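Long-range contacts in fructose-bisphosphate aldolase class I (Thermoproteus tenax, PDB 1W8S), which belongs to the DeoC/LacD family of TIM-barrel aldolases and holds 1,6-di-O-phosphono-beta-D-fructofuranose in a pocket at the end of its barrel: residues K17-A22 with I228-N233; G26-P31 with N80-L85; G204-T209 with V234-D239. The protein carries 2 engineered substitutions. All coordinates share one frame; numbering follows the deposited sequence.

Overall arrangement
Contact 1 lies in the core, where the first and last strands of the barrel pair; contact 3 is at the surface, and contact 2, partly buried, faces a second subunit. Contacts 1 and 3 share helix 232-235 and are tied together by Asn233, whose OD1 meets Thr207 N. Contact 2 joins short helix 25-28 and the residues just after it to the end of strand 75-81 and the loop beyond, and touches contact 1 where His29 packs on Arg232. Regular backbone bonds and aliphatic packing dominate in contact 1, whereas contact 2 relies on a carboxylate and waters and contact 3 on long basic side chains. All three reach FBP, contacts 1 and 3 meeting at one phosphate.

Contact 1: K17-A22 with I228-N233; sequences KSIILA and IAVGRN. With FBP (1,6-di-O-phosphono-beta-D-fructofuranose), chain O.
Ile19 and Ile228 lie side by side on parallel strands 18-22 and 228-230, whose axes diverge by only 21°. With CG2 anti to the backbone N, Ile19 sets this methyl into the notch between Ile228 CG1, at 3.9 Å, and Val230 CG1, at 4.0 Å. Leu21 continues the same face, its CD1 resting 3.3 Å from Val230 O, and helices 43-53, 210-222 and 240-253 cover these side chains from outside. On the inner face the relief is low: Ile20 CB meets Ala229 CB at 4.3 Å, and Ala22 brings its CB to 3.7 Å from FBP O3.

Four backbone hydrogen bonds join the strands, from Ile228 N to Ser18 O through to Ala22 N to Val230 O. The last reaches its acceptor 53° out of the carbonyl plane, at the end of strand 228-230, just before Gly231, the N-cap of helix 232-235. Gly231 N then donates to FBP O2P (2.9 Å), while the backbone N and NE of Arg232 both grip O1P. A bend at chi3 (-85°) brings NE within 2.9 Å of O1P; NH2 bonds O3P at 2.8 Å and also reaches O4P of the other phosphate. Apolar packing thus passes directly into anion binding: two backbone N-H groups at the start of helix 232-235 and a guanidinium spanning both phosphates would help to offset part of the ligand's negative charge, alongside Lys177 and Lys179.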
loop_
_atom_site.group_PDB
_atom_site.type_symbol
_atom_site.label_atom_id
_atom_site.label_comp_id
_atom_site.label_asym_id
_atom_site.label_seq_id
_atom_site.Cartn_x
_atom_site.Cartn_y
_atom_site.Cartn_z
ATOM N N LYS E 17 -18.713 21.936 30.870
ATOM C CA LYS E 17 -19.411 21.207 29.822
ATOM C C LYS E 17 -19.033 21.914 28.521
ATOM O O LYS E 17 -18.557 23.056 28.559
ATOM C CB LYS E 17 -20.941 21.268 30.010
ATOM C CG LYS E 17 -21.516 20.563 31.248
ATOM C CD LYS E 17 -21.076 19.110 31.358
ATOM C CE LYS E 17 -21.416 18.488 32.718
ATOM N NZ LYS E 17 -21.208 17.013 32.601
ATOM N N SER E 18 -19.283 21.272 27.385
ATOM C CA SER E 18 -18.802 21.778 26.113
ATOM C C SER E 18 -19.876 21.715 25.020
ATOM O O SER E 18 -20.658 20.771 24.958
ATOM C CB SER E 18 -17.553 20.977 25.704
ATOM O OG SER E 18 -17.025 21.374 24.428
ATOM N N ILE E 19 -19.942 22.760 24.201
ATOM C CA ILE E 19 -20.690 22.721 22.959
ATOM C C ILE E 19 -19.720 23.089 21.855
ATOM O O ILE E 19 -19.115 24.146 21.894
ATOM C CB ILE E 19 -21.869 23.708 22.931
ATOM C CG1 ILE E 19 -22.827 23.463 24.093
ATOM C CG2 ILE E 19 -22.595 23.577 21.596
ATOM C CD1 ILE E 19 -23.991 24.412 24.143
ATOM N N ILE E 20 -19.611 22.207 20.874
ATOM C CA ILE E 20 -18.736 22.405 19.727
ATOM C C ILE E 20 -19.619 22.491 18.514
ATOM O O ILE E 20 -20.476 21.653 18.344
ATOM C CB ILE E 20 -17.785 21.207 19.570
ATOM C CG1 ILE E 20 -16.898 21.040 20.800
ATOM C CG2 ILE E 20 -16.924 21.394 18.350
ATOM C CD1 ILE E 20 -16.096 22.213 21.085
ATOM N N LEU E 21 -19.429 23.518 17.703
ATOM C CA LEU E 21 -20.206 23.682 16.482
ATOM C C LEU E 21 -19.497 22.975 15.316
ATOM O O LEU E 21 -18.435 23.395 14.853
ATOM C CB LEU E 21 -20.433 25.154 16.166
ATOM C CG LEU E 21 -21.486 25.451 15.099
ATOM C CD1 LEU E 21 -22.852 24.893 15.497
ATOM C CD2 LEU E 21 -21.579 26.938 14.845
ATOM N N ALA E 22 -20.104 21.890 14.858
ATOM C CA ALA E 22 -19.508 21.004 13.873
ATOM C C ALA E 22 -19.842 21.519 12.484
ATOM O O ALA E 22 -20.985 21.811 12.195
ATOM C CB ALA E 22 -20.061 19.607 14.057
ATOM N N ILE E 228 -21.886 18.311 23.725
ATOM C CA ILE E 228 -22.364 17.972 22.407
ATOM C C ILE E 228 -21.471 18.573 21.326
ATOM O O ILE E 228 -20.861 19.612 21.541
ATOM C CB ILE E 228 -23.832 18.418 22.239
ATOM C CG1 ILE E 228 -23.962 19.946 22.170
ATOM C CG2 ILE E 228 -24.676 17.908 23.414
ATOM C CD1 ILE E 228 -25.390 20.436 22.002
ATOM N N ALA E 229 -21.398 17.874 20.194
ATOM C CA ALA E 229 -20.779 18.383 18.993
ATOM C C ALA E 229 -21.918 18.396 17.987
ATOM O O ALA E 229 -22.367 17.346 17.565
ATOM C CB ALA E 229 -19.631 17.484 18.541
ATOM N N VAL E 230 -22.433 19.587 17.688
ATOM C CA VAL E 230 -23.707 19.742 16.997
ATOM C C VAL E 230 -23.504 20.610 15.751
ATOM O O VAL E 230 -22.826 21.630 15.797
ATOM C CB VAL E 230 -24.772 20.397 17.950
ATOM C CG1 VAL E 230 -24.311 21.754 18.486
ATOM C CG2 VAL E 230 -26.152 20.515 17.302
ATOM N N GLY E 231 -24.108 20.191 14.642
ATOM C CA GLY E 231 -24.079 20.928 13.404
ATOM C C GLY E 231 -25.491 21.212 12.944
ATOM O O GLY E 231 -26.006 22.301 13.178
ATOM N N ARG E 232 -26.140 20.224 12.337
ATOM C CA ARG E 232 -27.435 20.445 11.685
ATOM C C ARG E 232 -28.503 20.978 12.618
ATOM O O ARG E 232 -29.267 21.868 12.249
ATOM C CB ARG E 232 -27.926 19.156 11.019
ATOM C CG ARG E 232 -27.037 18.722 9.834
ATOM C CD ARG E 232 -27.336 17.315 9.357
ATOM N NE ARG E 232 -26.581 16.389 10.190
ATOM C CZ ARG E 232 -26.564 15.099 10.032
ATOM N NH1 ARG E 232 -27.249 14.537 9.054
ATOM N NH2 ARG E 232 -25.847 14.360 10.861
ATOM N N ASN E 233 -28.573 20.447 13.840
ATOM C CA ASN E 233 -29.625 20.885 14.777
ATOM C C ASN E 233 -29.452 22.326 15.268
ATOM O O ASN E 233 -30.349 22.866 15.906
ATOM C CB ASN E 233 -29.745 19.930 15.959
ATOM C CG ASN E 233 -30.653 18.782 15.666
ATOM O OD1 ASN E 233 -31.878 18.963 15.562
ATOM N ND2 ASN E 233 -30.076 17.609 15.443
HETATM P P1 FBP O . -24.365 16.875 13.298
HETATM O O1P FBP O . -24.915 17.641 12.159
HETATM O O2P FBP O . -24.788 17.385 14.708
HETATM O O3P FBP O . -24.704 15.381 13.252
HETATM O O1 FBP O . -22.781 17.034 13.217
HETATM C C1 FBP O . -21.932 16.322 14.090
HETATM C C2 FBP O . -21.160 15.265 13.287
HETATM O O2 FBP O . -20.341 14.472 14.176
HETATM C C3 FBP O . -20.276 15.847 12.175
HETATM O O3 FBP O . -19.042 16.391 12.615
HETATM C C4 FBP O . -20.113 14.624 11.274
HETATM O O4 FBP O . -19.781 14.908 9.926
HETATM C C5 FBP O . -21.504 14.012 11.345
HETATM O O5 FBP O . -22.045 14.355 12.632
HETATM C C6 FBP O . -21.434 12.501 11.151
HETATM O O6 FBP O . -22.731 11.957 11.323
HETATM P P2 FBP O . -23.420 11.057 10.168
HETATM O O4P FBP O . -24.893 11.389 10.189
HETATM O O5P FBP O . -22.729 11.322 8.829
HETATM O O6P FBP O . -23.370 9.566 10.547
#

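Contact 2: G26-P31 with N80-L85; sequences GIEHGP and NGKTTL. With FBP (1,6-di-O-phosphono-beta-D-fructofuranose), chain O.
Glu28 and Lys82 cross at about a right angle, and the carboxylate receives Lys82 N at OE2 (3.3 Å) from above its plane. The bend at chi2 (-68°) turns CD back toward the 80-85 backbone, where OE2 also lies 3.3 Å from Gly81 CA. Glu28 CA also directs a C-H toward Lys82 O at 3.2 Å. Next to this pair, Thr84 CG2 presses on Glu28 O (3.1 Å) and meets the edge of the His29 ring at CD2 (4.0 Å). That ring donates from NE2 to FBP O5P, 2.8 Å away, with the phosphate in the ring plane.

Farther out, a water accepts from Lys82 NZ and sits between Glu28 O and OE1; NZ is itself anchored on Thr83 O (2.9 Å). A second water links His29 O to Thr84 OG1. Asp33 bonds His29 ND1 and so fixes the rotation of the imidazole in this FBP pocket.

In the fold, the contact seats short helix 25-28, the next element after strand 18-22, on the end of strand 75-81 and the loop beyond it. Tyr163 and Glu120 of the second subunit bond Ile27 O and Thr83 OG1, placing this junction at the subunit interface.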
loop_
_atom_site.group_PDB
_atom_site.type_symbol
_atom_site.label_atom_id
_atom_site.label_comp_id
_atom_site.label_asym_id
_atom_site.label_seq_id
_atom_site.Cartn_x
_atom_site.Cartn_y
_atom_site.Cartn_z
ATOM N N GLY E 26 -19.738 19.953 4.702
ATOM C CA GLY E 26 -19.536 20.232 3.291
ATOM C C GLY E 26 -18.873 19.095 2.518
ATOM O O GLY E 26 -19.136 18.910 1.348
ATOM N N ILE E 27 -17.983 18.357 3.171
ATOM C CA ILE E 27 -17.371 17.186 2.559
ATOM C C ILE E 27 -18.140 15.908 2.906
ATOM O O ILE E 27 -18.490 15.167 2.022
ATOM C CB ILE E 27 -15.833 17.086 2.853
ATOM C CG1 ILE E 27 -15.218 15.971 1.956
ATOM C CG2 ILE E 27 -15.576 16.766 4.263
ATOM C CD1 ILE E 27 -13.709 15.867 1.963
ATOM N N GLU E 28 -18.500 15.716 4.173
ATOM C CA GLU E 28 -19.163 14.455 4.605
ATOM C C GLU E 28 -20.508 14.244 3.939
ATOM O O GLU E 28 -20.857 13.112 3.534
ATOM C CB GLU E 28 -19.315 14.428 6.141
ATOM C CG GLU E 28 -17.984 14.339 6.893
ATOM C CD GLU E 28 -17.258 13.018 6.725
ATOM O OE1 GLU E 28 -17.908 11.977 6.481
ATOM O OE2 GLU E 28 -16.009 13.027 6.825
ATOM N N HIS E 29 -21.300 15.318 3.826
ATOM C CA HIS E 29 -22.650 15.231 3.246
ATOM C C HIS E 29 -22.855 16.077 1.999
ATOM O O HIS E 29 -23.778 15.860 1.228
ATOM C CB HIS E 29 -23.696 15.708 4.259
ATOM C CG HIS E 29 -23.670 14.945 5.536
ATOM N ND1 HIS E 29 -24.085 15.488 6.732
ATOM C CD2 HIS E 29 -23.286 13.678 5.806
ATOM C CE1 HIS E 29 -23.947 14.590 7.691
ATOM N NE2 HIS E 29 -23.457 13.485 7.159
ATOM N N GLY E 30 -22.035 17.092 1.829
ATOM C CA GLY E 30 -22.193 17.962 0.693
ATOM C C GLY E 30 -23.169 19.060 1.035
ATOM O O GLY E 30 -23.787 19.043 2.115
ATOM N N PRO E 31 -23.293 20.029 0.138
ATOM C CA PRO E 31 -24.028 21.248 0.444
ATOM C C PRO E 31 -25.552 21.155 0.408
ATOM O O PRO E 31 -26.161 22.173 0.676
ATOM C CB PRO E 31 -23.483 22.258 -0.570
ATOM C CG PRO E 31 -22.997 21.453 -1.721
ATOM C CD PRO E 31 -22.614 20.113 -1.162
ATOM N N ASN E 80 -9.465 14.016 8.558
ATOM C CA ASN E 80 -9.842 13.115 7.487
ATOM C C ASN E 80 -11.167 13.555 6.905
ATOM O O ASN E 80 -11.680 14.595 7.269
ATOM C CB ASN E 80 -9.781 11.610 7.844
ATOM C CG ASN E 80 -10.582 11.203 9.082
ATOM O OD1 ASN E 80 -11.065 12.036 9.847
ATOM N ND2 ASN E 80 -10.654 9.889 9.311
ATOM N N GLY E 81 -11.708 12.798 5.979
ATOM C CA GLY E 81 -13.004 13.135 5.415
ATOM C C GLY E 81 -13.303 12.278 4.224
ATOM O O GLY E 81 -12.395 11.858 3.483
ATOM N N LYS E 82 -14.579 11.914 4.103
ATOM C CA LYS E 82 -15.099 11.131 2.990
ATOM C C LYS E 82 -16.441 11.725 2.576
ATOM O O LYS E 82 -16.985 12.557 3.280
ATOM C CB LYS E 82 -15.276 9.658 3.367
ATOM C CG LYS E 82 -16.357 9.370 4.438
ATOM C CD LYS E 82 -16.808 7.914 4.461
ATOM C CE LYS E 82 -17.888 7.597 3.463
ATOM N NZ LYS E 82 -19.252 8.198 3.791
ATOM N N THR E 83 -16.987 11.244 1.463
ATOM C CA THR E 83 -18.265 11.712 0.940
ATOM C C THR E 83 -19.306 10.640 1.052
ATOM O O THR E 83 -18.989 9.449 1.168
ATOM C CB THR E 83 -18.143 12.110 -0.556
ATOM O OG1 THR E 83 -17.978 10.938 -1.351
ATOM C CG2 THR E 83 -16.904 12.924 -0.805
ATOM N N THR E 84 -20.563 11.053 0.992
ATOM C CA THR E 84 -21.666 10.090 0.901
ATOM C C THR E 84 -21.823 9.526 -0.482
ATOM O O THR E 84 -22.600 8.598 -0.667
ATOM C CB THR E 84 -23.014 10.709 1.305
ATOM O OG1 THR E 84 -23.188 11.909 0.558
ATOM C CG2 THR E 84 -23.020 11.118 2.711
ATOM N N LEU E 85 -21.159 10.115 -1.495
ATOM C CA LEU E 85 -21.193 9.554 -2.841
ATOM C C LEU E 85 -20.492 8.200 -2.915
ATOM O O LEU E 85 -20.799 7.388 -3.786
ATOM C CB LEU E 85 -20.540 10.531 -3.835
ATOM C CG LEU E 85 -21.236 11.887 -3.953
ATOM C CD1 LEU E 85 -20.407 12.867 -4.796
ATOM C CD2 LEU E 85 -22.600 11.744 -4.553
HETATM P P1 FBP O . -24.365 16.875 13.298
HETATM O O1P FBP O . -24.915 17.641 12.159
HETATM O O2P FBP O . -24.788 17.385 14.708
HETATM O O3P FBP O . -24.704 15.381 13.252
HETATM O O1 FBP O . -22.781 17.034 13.217
HETATM C C1 FBP O . -21.932 16.322 14.090
HETATM C C2 FBP O . -21.160 15.265 13.287
HETATM O O2 FBP O . -20.341 14.472 14.176
HETATM C C3 FBP O . -20.276 15.847 12.175
HETATM O O3 FBP O . -19.042 16.391 12.615
HETATM C C4 FBP O . -20.113 14.624 11.274
HETATM O O4 FBP O . -19.781 14.908 9.926
HETATM C C5 FBP O . -21.504 14.012 11.345
HETATM O O5 FBP O . -22.045 14.355 12.632
HETATM C C6 FBP O . -21.434 12.501 11.151
HETATM O O6 FBP O . -22.731 11.957 11.323
HETATM P P2 FBP O . -23.420 11.057 10.168
HETATM O O4P FBP O . -24.893 11.389 10.189
HETATM O O5P FBP O . -22.729 11.322 8.829
HETATM O O6P FBP O . -23.370 9.566 10.547
HETATM O O HOH W 1 -19.605 10.847 4.486
HETATM O O HOH W 2 -25.304 13.682 1.359
#

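Contact 3: G204-T209 with V234-D239; sequences GPKTKT and VWQRRD. With FBP (1,6-di-O-phosphono-beta-D-fructofuranose), chain O.
Lys206 and Gln236 are the pair with the nearest CA atoms, 7.1 Å apart, in two segments with no strand pairing between them, so side chains span the gap. Lys206 does most of this. Its CG, anti to the backbone N (chi1 -167°), lies over one face of the Arg237 guanidinium, 3.7 Å above the plane and offset toward the rim. A turn at chi3 (-84°) then carries CE to within 3.6 Å of Gln236 CB, and NZ makes a weak hydrogen bond to Gln236 O at 3.2 Å. At the root of the chain, Lys206 CB lies 3.6 Å from Gln236 OE1; a water bridges that oxygen to Lys206 N.

Arg237 runs extended from CG to NE and presents its edge to Thr207 OG1, which lies in the guanidinium plane. The threonine hydroxyl donates to Thr209 O at 2.7 Å, within the loop that leads into helix 210-222. Arg237 NE bonds Asn233 O, while the side chain of Asn233 bonds both Pro205 O and Thr207 N, and Gln236 NE2 holds Asp33 O.

Gly204 N donates to FBP O3P at 2.7 Å, with a weaker bond to O2P. Pairing the loop after the seventh strand, 199-202, with the short helix 232-235 after the eighth is the phosphate-binding site familiar from many TIM barrels.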
loop_
_atom_site.group_PDB
_atom_site.type_symbol
_atom_site.label_atom_id
_atom_site.label_comp_id
_atom_site.label_asym_id
_atom_site.label_seq_id
_atom_site.Cartn_x
_atom_site.Cartn_y
_atom_site.Cartn_z
ATOM N N GLY E 204 -26.540 14.688 15.177
ATOM C CA GLY E 204 -27.375 13.921 14.265
ATOM C C GLY E 204 -28.274 14.781 13.372
ATOM O O GLY E 204 -28.248 16.027 13.466
ATOM N N PRO E 205 -29.088 14.132 12.524
ATOM C CA PRO E 205 -30.058 14.833 11.679
ATOM C C PRO E 205 -30.954 15.750 12.476
ATOM O O PRO E 205 -31.254 15.439 13.635
ATOM C CB PRO E 205 -30.908 13.695 11.070
ATOM C CG PRO E 205 -30.006 12.556 11.038
ATOM C CD PRO E 205 -29.159 12.676 12.320
ATOM N N LYS E 206 -31.371 16.847 11.849
ATOM C CA LYS E 206 -32.273 17.816 12.438
ATOM C C LYS E 206 -33.508 17.070 12.935
ATOM O O LYS E 206 -34.117 16.317 12.185
ATOM C CB LYS E 206 -32.673 18.872 11.390
ATOM C CG LYS E 206 -33.372 20.128 11.947
ATOM C CD LYS E 206 -34.431 20.691 10.966
ATOM C CE LYS E 206 -33.841 21.605 9.913
ATOM N NZ LYS E 206 -34.875 22.541 9.323
ATOM N N THR E 207 -33.864 17.279 14.202
ATOM C CA THR E 207 -35.006 16.594 14.792
ATOM C C THR E 207 -36.260 17.289 14.304
ATOM O O THR E 207 -36.207 18.398 13.789
ATOM C CB THR E 207 -34.956 16.636 16.333
ATOM O OG1 THR E 207 -34.806 17.991 16.777
ATOM C CG2 THR E 207 -33.731 15.948 16.861
ATOM N N LYS E 208 -37.394 16.629 14.504
ATOM C CA LYS E 208 -38.684 17.154 14.070
ATOM C C LYS E 208 -39.056 18.445 14.798
ATOM O O LYS E 208 -39.574 19.385 14.193
ATOM C CB LYS E 208 -39.757 16.092 14.297
ATOM C CG LYS E 208 -39.524 14.823 13.487
ATOM C CD LYS E 208 -39.753 13.524 14.303
ATOM C CE LYS E 208 -40.873 12.681 13.686
ATOM N NZ LYS E 208 -40.497 12.137 12.341
ATOM N N THR E 209 -38.806 18.486 16.102
ATOM C CA THR E 209 -39.004 19.709 16.874
ATOM C C THR E 209 -37.739 20.043 17.641
ATOM O O THR E 209 -36.926 19.173 17.943
ATOM C CB THR E 209 -40.141 19.553 17.888
ATOM O OG1 THR E 209 -39.780 18.557 18.852
ATOM C CG2 THR E 209 -41.420 19.031 17.224
ATOM N N VAL E 234 -28.313 22.942 14.971
ATOM C CA VAL E 234 -28.160 24.381 15.091
ATOM C C VAL E 234 -28.281 25.066 13.713
ATOM O O VAL E 234 -29.220 25.803 13.488
ATOM C CB VAL E 234 -26.851 24.770 15.832
ATOM C CG1 VAL E 234 -26.621 26.280 15.816
ATOM C CG2 VAL E 234 -26.929 24.292 17.284
ATOM N N TRP E 235 -27.350 24.834 12.790
ATOM C CA TRP E 235 -27.309 25.688 11.586
ATOM C C TRP E 235 -28.246 25.328 10.446
ATOM O O TRP E 235 -28.370 26.114 9.504
ATOM C CB TRP E 235 -25.885 25.937 11.082
ATOM C CG TRP E 235 -25.056 24.750 10.909
ATOM C CD1 TRP E 235 -23.982 24.382 11.656
ATOM C CD2 TRP E 235 -25.189 23.764 9.890
ATOM N NE1 TRP E 235 -23.441 23.212 11.172
ATOM C CE2 TRP E 235 -24.162 22.818 10.081
ATOM C CE3 TRP E 235 -26.085 23.568 8.834
ATOM C CZ2 TRP E 235 -24.027 21.700 9.284
ATOM C CZ3 TRP E 235 -25.908 22.465 8.019
ATOM C CH2 TRP E 235 -24.916 21.549 8.259
ATOM N N GLN E 236 -28.935 24.190 10.522
ATOM C CA GLN E 236 -30.045 23.945 9.580
ATOM C C GLN E 236 -31.346 24.633 10.011
ATOM O O GLN E 236 -32.345 24.530 9.296
ATOM C CB GLN E 236 -30.341 22.453 9.377
ATOM C CG GLN E 236 -29.419 21.750 8.410
ATOM C CD GLN E 236 -29.964 20.389 7.940
ATOM O OE1 GLN E 236 -30.396 19.561 8.746
ATOM N NE2 GLN E 236 -29.915 20.164 6.634
ATOM N N ARG E 237 -31.345 25.295 11.174
ATOM C CA ARG E 237 -32.506 26.064 11.639
ATOM C C ARG E 237 -32.411 27.530 11.245
ATOM O O ARG E 237 -31.366 28.139 11.371
ATOM C CB ARG E 237 -32.647 25.957 13.151
ATOM C CG ARG E 237 -32.733 24.538 13.611
ATOM C CD ARG E 237 -32.929 24.380 15.098
ATOM N NE ARG E 237 -33.052 22.965 15.474
ATOM C CZ ARG E 237 -34.106 22.217 15.199
ATOM N NH1 ARG E 237 -35.142 22.736 14.566
ATOM N NH2 ARG E 237 -34.131 20.933 15.560
ATOM N N ARG E 238 -33.517 28.096 10.770
ATOM C CA ARG E 238 -33.559 29.521 10.443
ATOM C C ARG E 238 -33.475 30.375 11.712
ATOM O O ARG E 238 -33.013 31.518 11.652
ATOM C CB ARG E 238 -34.815 29.862 9.647
ATOM C CG ARG E 238 -34.726 29.478 8.161
ATOM C CD ARG E 238 -36.106 29.314 7.506
ATOM N NE ARG E 238 -36.928 28.381 8.290
ATOM C CZ ARG E 238 -38.258 28.427 8.433
ATOM N NH1 ARG E 238 -38.995 29.361 7.818
ATOM N NH2 ARG E 238 -38.853 27.508 9.197
ATOM N N ASP E 239 -33.900 29.805 12.846
ATOM C CA ASP E 239 -33.700 30.431 14.166
ATOM C C ASP E 239 -32.429 29.887 14.856
ATOM O O ASP E 239 -32.425 29.612 16.065
ATOM C CB ASP E 239 -34.959 30.272 15.059
ATOM C CG ASP E 239 -35.207 28.813 15.513
ATOM O OD1 ASP E 239 -34.894 27.872 14.745
ATOM O OD2 ASP E 239 -35.723 28.518 16.621
HETATM P P1 FBP O . -24.365 16.875 13.298
HETATM O O1P FBP O . -24.915 17.641 12.159
HETATM O O2P FBP O . -24.788 17.385 14.708
HETATM O O3P FBP O . -24.704 15.381 13.252
HETATM O O1 FBP O . -22.781 17.034 13.217
HETATM C C1 FBP O . -21.932 16.322 14.090
HETATM C C2 FBP O . -21.160 15.265 13.287
HETATM O O2 FBP O . -20.341 14.472 14.176
HETATM C C3 FBP O . -20.276 15.847 12.175
HETATM O O3 FBP O . -19.042 16.391 12.615
HETATM C C4 FBP O . -20.113 14.624 11.274
HETATM O O4 FBP O . -19.781 14.908 9.926
HETATM C C5 FBP O . -21.504 14.012 11.345
HETATM O O5 FBP O . -22.045 14.355 12.632
HETATM C C6 FBP O . -21.434 12.501 11.151
HETATM O O6 FBP O . -22.731 11.957 11.323
HETATM P P2 FBP O . -23.420 11.057 10.168
HETATM O O4P FBP O . -24.893 11.389 10.189
HETATM O O5P FBP O . -22.729 11.322 8.829
HETATM O O6P FBP O . -23.370 9.566 10.547
HETATM O O HOH W 3 -30.881 17.057 8.974
#